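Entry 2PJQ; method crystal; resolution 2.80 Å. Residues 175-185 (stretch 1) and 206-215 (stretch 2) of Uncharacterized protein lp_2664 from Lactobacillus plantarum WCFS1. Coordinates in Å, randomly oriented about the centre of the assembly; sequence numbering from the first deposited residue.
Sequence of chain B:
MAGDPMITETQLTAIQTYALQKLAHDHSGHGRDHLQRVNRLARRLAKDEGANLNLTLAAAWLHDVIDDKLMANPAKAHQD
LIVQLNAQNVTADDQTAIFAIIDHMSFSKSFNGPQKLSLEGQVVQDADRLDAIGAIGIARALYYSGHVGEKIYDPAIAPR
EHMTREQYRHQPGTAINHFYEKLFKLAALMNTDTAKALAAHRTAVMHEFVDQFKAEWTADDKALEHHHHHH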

ATOM      1  N   ALA B 175       1.640  -5.977   7.881  1.00 24.57           N
ATOM      2  CA  ALA B 175       2.176  -5.794   6.545  1.00 21.16           C
ATOM      3  C   ALA B 175       3.678  -5.991   6.512  1.00 21.20           C
ATOM      4  O   ALA B 175       4.203  -6.682   5.644  1.00 21.41           O
ATOM      5  CB  ALA B 175       1.825  -4.423   6.048  1.00 23.39           C
ATOM      6  N   ILE B 176       4.381  -5.369   7.448  1.00 22.64           N
ATOM      7  CA  ILE B 176       5.826  -5.504   7.485  1.00 22.18           C
ATOM      8  C   ILE B 176       6.213  -6.964   7.688  1.00 21.94           C
ATOM      9  O   ILE B 176       7.069  -7.482   6.974  1.00 23.72           O
ATOM     10  CB  ILE B 176       6.451  -4.656   8.622  1.00 24.47           C
ATOM     11  CG1 ILE B 176       6.236  -3.162   8.353  1.00 23.94           C
ATOM     12  CG2 ILE B 176       7.947  -4.945   8.725  1.00 26.14           C
ATOM     13  CD1 ILE B 176       7.062  -2.602   7.201  1.00 23.84           C
ATOM     14  N   ASN B 177       5.579  -7.636   8.645  1.00 19.71           N
ATOM     15  CA  ASN B 177       5.898  -9.032   8.919  1.00 19.60           C
ATOM     16  C   ASN B 177       5.850  -9.925   7.673  1.00 20.75           C
ATOM     17  O   ASN B 177       6.489 -10.984   7.620  1.00 21.70           O
ATOM     18  CB  ASN B 177       4.956  -9.603   9.986  1.00 20.79           C
ATOM     19  CG  ASN B 177       5.200  -9.021  11.377  1.00 22.04           C
ATOM     20  OD1 ASN B 177       6.274  -8.489  11.681  1.00 22.39           O
ATOM     21  ND2 ASN B 177       4.200  -9.145  12.238  1.00 22.95           N
ATOM     22  N   HIS B 178       5.097  -9.495   6.666  1.00 19.30           N
ATOM     23  CA  HIS B 178       4.975 -10.266   5.441  1.00 17.07           C
ATOM     24  C   HIS B 178       6.299 -10.361   4.696  1.00 14.95           C
ATOM     25  O   HIS B 178       6.589 -11.381   4.079  1.00 13.84           O
ATOM     26  CB  HIS B 178       3.897  -9.668   4.534  1.00 21.65           C
ATOM     27  CG  HIS B 178       3.373 -10.638   3.525  1.00 24.52           C
ATOM     28  ND1 HIS B 178       3.100 -11.955   3.839  1.00 24.24           N
ATOM     29  CD2 HIS B 178       3.098 -10.501   2.207  1.00 25.95           C
ATOM     30  CE1 HIS B 178       2.684 -12.586   2.757  1.00 25.39           C
ATOM     31  NE2 HIS B 178       2.674 -11.727   1.753  1.00 26.29           N
ATOM     32  N   PHE B 179       7.103  -9.302   4.741  1.00 15.96           N
ATOM     33  CA  PHE B 179       8.397  -9.341   4.070  1.00 15.08           C
ATOM     34  C   PHE B 179       9.231 -10.383   4.796  1.00 16.04           C
ATOM     35  O   PHE B 179       9.762 -11.298   4.181  1.00 16.31           O
ATOM     36  CB  PHE B 179       9.100  -7.978   4.110  1.00  7.46           C
ATOM     37  CG  PHE B 179       8.418  -6.924   3.295  1.00  4.23           C
ATOM     38  CD1 PHE B 179       7.273  -6.302   3.760  1.00  5.67           C
ATOM     39  CD2 PHE B 179       8.882  -6.595   2.040  1.00  3.63           C
ATOM     40  CE1 PHE B 179       6.596  -5.361   2.979  1.00  3.19           C
ATOM     41  CE2 PHE B 179       8.208  -5.656   1.252  1.00  2.82           C
ATOM     42  CZ  PHE B 179       7.065  -5.043   1.727  1.00  1.00           C
ATOM     43  N   TYR B 180       9.315 -10.254   6.114  1.00 17.48           N
ATOM     44  CA  TYR B 180      10.081 -11.195   6.916  1.00 17.89           C
ATOM     45  C   TYR B 180       9.553 -12.606   6.757  1.00 18.13           C
ATOM     46  O   TYR B 180      10.320 -13.533   6.499  1.00 17.83           O
ATOM     47  CB  TYR B 180      10.033 -10.804   8.397  1.00 19.69           C
ATOM     48  CG  TYR B 180      10.920  -9.631   8.751  1.00 20.39           C
ATOM     49  CD1 TYR B 180      12.296  -9.688   8.533  1.00 18.91           C
ATOM     50  CD2 TYR B 180      10.379  -8.443   9.262  1.00 20.60           C
ATOM     51  CE1 TYR B 180      13.114  -8.592   8.804  1.00 20.16           C
ATOM     52  CE2 TYR B 180      11.191  -7.339   9.539  1.00 19.66           C
ATOM     53  CZ  TYR B 180      12.554  -7.422   9.299  1.00 19.57           C
ATOM     54  OH  TYR B 180      13.354  -6.323   9.496  1.00 21.97           O
ATOM     55  N   GLU B 181       8.240 -12.752   6.906  1.00 17.02           N
ATOM     56  CA  GLU B 181       7.562 -14.046   6.815  1.00 18.83           C
ATOM     57  C   GLU B 181       7.517 -14.705   5.440  1.00 19.23           C
ATOM     58  O   GLU B 181       7.448 -15.936   5.339  1.00 18.59           O
ATOM     59  CB  GLU B 181       6.124 -13.906   7.322  1.00 24.58           C
ATOM     60  CG  GLU B 181       6.023 -13.617   8.797  1.00 30.38           C
ATOM     61  CD  GLU B 181       4.608 -13.348   9.247  1.00 33.38           C
ATOM     62  OE1 GLU B 181       3.675 -14.028   8.764  1.00 37.38           O
ATOM     63  OE2 GLU B 181       4.427 -12.464  10.107  1.00 36.27           O
ATOM     64  N   LYS B 182       7.541 -13.890   4.384  1.00 21.88           N
ATOM     65  CA  LYS B 182       7.445 -14.416   3.032  1.00 19.21           C
ATOM     66  C   LYS B 182       8.350 -13.758   2.003  1.00 18.69           C
ATOM     67  O   LYS B 182       9.421 -14.274   1.707  1.00 19.54           O
ATOM     68  CB  LYS B 182       5.982 -14.351   2.562  1.00 14.30           C
ATOM     69  CG  LYS B 182       5.744 -14.899   1.151  1.00 14.62           C
ATOM     70  CD  LYS B 182       4.311 -15.356   0.928  1.00 10.40           C
ATOM     71  CE  LYS B 182       4.064 -15.698  -0.529  1.00 10.43           C
ATOM     72  NZ  LYS B 182       3.599 -14.507  -1.318  1.00 13.46           N
ATOM     73  N   LEU B 183       7.915 -12.628   1.460  1.00 17.65           N
ATOM     74  CA  LEU B 183       8.652 -11.887   0.427  1.00 18.09           C
ATOM     75  C   LEU B 183      10.191 -11.884   0.444  1.00 18.82           C
ATOM     76  O   LEU B 183      10.818 -11.893  -0.619  1.00 19.46           O
ATOM     77  CB  LEU B 183       8.149 -10.446   0.402  1.00 13.02           C
ATOM     78  CG  LEU B 183       6.620 -10.376   0.402  1.00 12.29           C
ATOM     79  CD1 LEU B 183       6.153  -8.927   0.246  1.00 10.79           C
ATOM     80  CD2 LEU B 183       6.087 -11.259  -0.725  1.00  8.16           C
ATOM     81  N   PHE B 184      10.800 -11.857   1.630  1.00 16.04           N
ATOM     82  CA  PHE B 184      12.262 -11.862   1.737  1.00 13.99           C
ATOM     83  C   PHE B 184      12.879 -13.227   1.426  1.00 13.63           C
ATOM     84  O   PHE B 184      14.096 -13.335   1.294  1.00 13.41           O
ATOM     85  CB  PHE B 184      12.719 -11.437   3.146  1.00 12.56           C
ATOM     86  CG  PHE B 184      12.758  -9.935   3.379  1.00 11.69           C
ATOM     87  CD1 PHE B 184      12.607  -9.025   2.331  1.00 13.01           C
ATOM     88  CD2 PHE B 184      12.957  -9.437   4.667  1.00 11.32           C
ATOM     89  CE1 PHE B 184      12.649  -7.638   2.572  1.00 13.42           C
ATOM     90  CE2 PHE B 184      13.000  -8.063   4.922  1.00 11.20           C
ATOM     91  CZ  PHE B 184      12.849  -7.159   3.873  1.00 11.59           C
ATOM     92  N   LYS B 185      12.053 -14.265   1.308  1.00 17.59           N
ATOM     93  CA  LYS B 185      12.560 -15.620   1.028  1.00 18.79           C
ATOM     94  C   LYS B 185      12.345 -16.078  -0.409  1.00 18.63           C
ATOM     95  O   LYS B 185      12.968 -17.031  -0.869  1.00 19.80           O
ATOM     96  CB  LYS B 185      11.905 -16.652   1.945  1.00 13.71           C
ATOM     97  CG  LYS B 185      11.924 -16.282   3.394  1.00 17.48           C
ATOM     98  CD  LYS B 185      10.947 -17.154   4.157  1.00 19.67           C
ATOM     99  CE  LYS B 185      10.752 -16.676   5.593  1.00 22.16           C
ATOM    100  NZ  LYS B 185       9.480 -17.239   6.185  1.00 22.28           N
HETATM  101  N   MSE B 206      13.351  -3.933  -1.246  1.00 14.60           N
HETATM  102  CA  MSE B 206      12.436  -4.348  -0.213  1.00 15.30           C
HETATM  103  C   MSE B 206      13.137  -4.171   1.116  1.00 14.79           C
HETATM  104  O   MSE B 206      12.534  -3.664   2.063  1.00 14.49           O
HETATM  105  CB  MSE B 206      12.028  -5.804  -0.412  1.00 23.88           C
HETATM  106  CG  MSE B 206      11.304  -6.098  -1.713  1.00 26.83           C
HETATM  107 SE   MSE B 206      10.793  -7.975  -1.796  1.00 37.29          SE
HETATM  108  CE  MSE B 206       8.947  -7.816  -1.277  1.00 33.69           C
ATOM    109  N   HIS B 207      14.407  -4.578   1.189  1.00 12.94           N
ATOM    110  CA  HIS B 207      15.171  -4.429   2.435  1.00 13.03           C
ATOM    111  C   HIS B 207      15.367  -2.973   2.849  1.00 13.68           C
ATOM    112  O   HIS B 207      15.349  -2.669   4.033  1.00 13.17           O
ATOM    113  CB  HIS B 207      16.532  -5.128   2.357  1.00  8.23           C
ATOM    114  CG  HIS B 207      16.490  -6.561   2.776  1.00  5.63           C
ATOM    115  ND1 HIS B 207      16.358  -7.594   1.873  1.00  7.16           N
ATOM    116  CD2 HIS B 207      16.466  -7.128   4.003  1.00  5.34           C
ATOM    117  CE1 HIS B 207      16.248  -8.737   2.528  1.00  5.84           C
ATOM    118  NE2 HIS B 207      16.308  -8.483   3.822  1.00  3.94           N
ATOM    119  N   GLU B 208      15.563  -2.077   1.887  1.00 15.13           N
ATOM    120  CA  GLU B 208      15.704  -0.660   2.208  1.00 19.72           C
ATOM    121  C   GLU B 208      14.375  -0.117   2.750  1.00 20.19           C
ATOM    122  O   GLU B 208      14.348   0.785   3.596  1.00 19.58           O
ATOM    123  CB  GLU B 208      16.123   0.137   0.968  1.00 30.23           C
ATOM    124  CG  GLU B 208      17.643   0.228   0.796  1.00 38.88           C
ATOM    125  CD  GLU B 208      18.056   0.350  -0.659  1.00 42.26           C
ATOM    126  OE1 GLU B 208      17.634   1.334  -1.309  1.00 43.87           O
ATOM    127  OE2 GLU B 208      18.798  -0.540  -1.150  1.00 43.57           O
ATOM    128  N   PHE B 209      13.276  -0.692   2.268  1.00 21.94           N
ATOM    129  CA  PHE B 209      11.950  -0.276   2.688  1.00 19.76           C
ATOM    130  C   PHE B 209      11.635  -0.715   4.115  1.00 19.16           C
ATOM    131  O   PHE B 209      11.251   0.113   4.935  1.00 20.20           O
ATOM    132  CB  PHE B 209      10.889  -0.812   1.721  1.00 17.73           C
ATOM    133  CG  PHE B 209       9.486  -0.479   2.125  1.00 17.23           C
ATOM    134  CD1 PHE B 209       9.030   0.834   2.100  1.00 18.39           C
ATOM    135  CD2 PHE B 209       8.628  -1.473   2.578  1.00 18.93           C
ATOM    136  CE1 PHE B 209       7.729   1.154   2.524  1.00 17.98           C
ATOM    137  CE2 PHE B 209       7.327  -1.164   3.006  1.00 19.10           C
ATOM    138  CZ  PHE B 209       6.880   0.154   2.978  1.00 17.84           C
ATOM    139  N   VAL B 210      11.786  -2.005   4.415  1.00 16.75           N
ATOM    140  CA  VAL B 210      11.510  -2.506   5.763  1.00 15.12           C
ATOM    141  C   VAL B 210      12.471  -1.872   6.781  1.00 17.15           C
ATOM    142  O   VAL B 210      12.126  -1.653   7.951  1.00 16.97           O
ATOM    143  CB  VAL B 210      11.647  -4.041   5.819  1.00 11.98           C
ATOM    144  CG1 VAL B 210      11.245  -4.574   7.197  1.00  8.39           C
ATOM    145  CG2 VAL B 210      10.786  -4.655   4.746  1.00 13.36           C
ATOM    146  N   ASP B 211      13.685  -1.569   6.337  1.00 20.35           N
ATOM    147  CA  ASP B 211      14.662  -0.956   7.217  1.00 21.03           C
ATOM    148  C   ASP B 211      14.324   0.515   7.443  1.00 21.83           C
ATOM    149  O   ASP B 211      14.103   0.937   8.578  1.00 22.27           O
ATOM    150  CB  ASP B 211      16.070  -1.155   6.645  1.00 19.48           C
ATOM    151  CG  ASP B 211      16.552  -2.600   6.801  1.00 20.25           C
ATOM    152  OD1 ASP B 211      15.785  -3.425   7.354  1.00 20.84           O
ATOM    153  OD2 ASP B 211      17.684  -2.921   6.383  1.00 19.03           O
ATOM    154  N   GLN B 212      14.252   1.297   6.375  1.00 24.15           N
ATOM    155  CA  GLN B 212      13.896   2.703   6.527  1.00 24.75           C
ATOM    156  C   GLN B 212      12.554   2.890   7.240  1.00 24.85           C
ATOM    157  O   GLN B 212      12.330   3.904   7.896  1.00 25.78           O
ATOM    158  CB  GLN B 212      13.852   3.388   5.166  1.00 24.83           C
ATOM    159  CG  GLN B 212      15.170   4.012   4.792  1.00 26.73           C
ATOM    160  CD  GLN B 212      15.707   4.863   5.912  1.00 28.06           C
ATOM    161  OE1 GLN B 212      16.570   4.427   6.679  1.00 28.59           O
ATOM    162  NE2 GLN B 212      15.179   6.082   6.036  1.00 28.26           N
ATOM    163  N   PHE B 213      11.660   1.915   7.112  1.00 23.93           N
ATOM    164  CA  PHE B 213      10.356   1.998   7.757  1.00 23.65           C
ATOM    165  C   PHE B 213      10.483   1.871   9.281  1.00 24.71           C
ATOM    166  O   PHE B 213       9.785   2.559  10.024  1.00 24.64           O
ATOM    167  CB  PHE B 213       9.416   0.908   7.209  1.00 17.73           C
ATOM    168  CG  PHE B 213       8.045   0.906   7.842  1.00 15.15           C
ATOM    169  CD1 PHE B 213       7.841   0.338   9.095  1.00 14.70           C
ATOM    170  CD2 PHE B 213       6.961   1.488   7.188  1.00 15.33           C
ATOM    171  CE1 PHE B 213       6.574   0.348   9.696  1.00 13.73           C
ATOM    172  CE2 PHE B 213       5.691   1.507   7.773  1.00 14.84           C
ATOM    173  CZ  PHE B 213       5.497   0.934   9.029  1.00 15.23           C
ATOM    174  N   LYS B 214      11.378   1.004   9.744  1.00 27.76           N
ATOM    175  CA  LYS B 214      11.554   0.805  11.178  1.00 26.97           C
ATOM    176  C   LYS B 214      12.493   1.837  11.765  1.00 26.64           C
ATOM    177  O   LYS B 214      12.480   2.084  12.970  1.00 27.72           O
ATOM    178  CB  LYS B 214      12.061  -0.606  11.457  1.00 23.48           C
ATOM    179  CG  LYS B 214      11.192  -1.638  10.784  1.00 24.31           C
ATOM    180  CD  LYS B 214      10.871  -2.804  11.678  1.00 23.24           C
ATOM    181  CE  LYS B 214      12.002  -3.782  11.726  1.00 20.90           C
ATOM    182  NZ  LYS B 214      11.535  -4.959  12.488  1.00 23.53           N
ATOM    183  N   ALA B 215      13.306   2.446  10.914  1.00 21.34           N
ATOM    184  CA  ALA B 215      14.221   3.480  11.376  1.00 22.60           C
ATOM    185  C   ALA B 215      13.398   4.745  11.645  1.00 23.29           C
ATOM    186  O   ALA B 215      13.575   5.408  12.667  1.00 23.39           O
ATOM    187  CB  ALA B 215      15.292   3.753  10.316  1.00 21.72           C
TER

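Two helices can be held together without a single hydrogen bond passing between them, provided that their side chains present complementary shapes at regular intervals. The pairing of residues 175-185 with residues 206-215 is a compact example. The helices run in roughly opposite senses, their N-to-C directions 142° apart, and their axes come no nearer than 10.6 Å. That separation leaves room for large side chains between the backbones, and aromatic rings take much of it. The contact buries 609 Å², counting both sides.

Ile176 opens the contact, and Ile176 CA lies 6.7 Å from Val210 CA, the closest CA pair of the two stretches. Its CA-to-CB bond points toward the second helix, and its two arms reach different neighbours. CG2 packs against Val210 CG1 at 3.7 Å, while CD1 settles over the face of the Phe213 ring, 3.7 Å from the centroid and only 18° off the ring normal. This is a CH-pi contact, in which a weakly polarised methyl group meets the electron-rich face of an aromatic ring. Asn177 and His178 take no part, as the helical turn carries them off this side.

One turn on from Ile176, Phe179 again points toward the partner. Val210 CG2 lies over one face of its ring, 4.0 Å from the centroid, in a second CH-pi contact. The ring also meets Phe209 obliquely, with centroids 5.8 Å apart and planes at 49°, and its CE2 comes within 3.4 Å of the selenomethionine methyl, Met206 CE. Val210 thus serves both residues, offering CG1 to Ile176 and CG2 to Phe179.

Tyr180 starts sideways, but its ring brings its end nearer the second helix. Its CE2 lies 3.6 Å from Val210 CG1, and its OH is 3.6 Å from Lys214 CE. Lys214 NZ is 3.8 Å from Tyr180 OH, too far to count as a hydrogen bond here, so the hydroxyl lies beside the end of the lysine without bonding to it.

After Glu181 and Lys182, which make no contact, Leu183 returns toward the partner, and its CB sits 3.2 Å from Met206 CE. The backbone has meanwhile widened into a pi-type turn: Phe184 N donates to Phe179 O at 2.8 Å, a five-residue step in place of the usual four.

Phe184 closes the contact, with as much of its surface covered by the second stretch as Ile176 has. Though its CA-to-CB bond is sideways, its ring reaches across to three residues. It stacks face to face on His207, with centroids 3.7 Å apart and planes only 9° from parallel. Met206 CB approaches the ring edge, 3.6 Å from Phe184 CE1, and Val210 CG2 lies 3.4 Å from Phe184 CZ. The same valine methyl therefore touches both Phe179 and Phe184.

The general lesson is that a small branched residue can lie at the middle of a contact between larger ones: Val210 touches Ile176, Phe179, Tyr180 and Phe184, while Met206 receives Leu183 and Phe213 receives the end of Ile176.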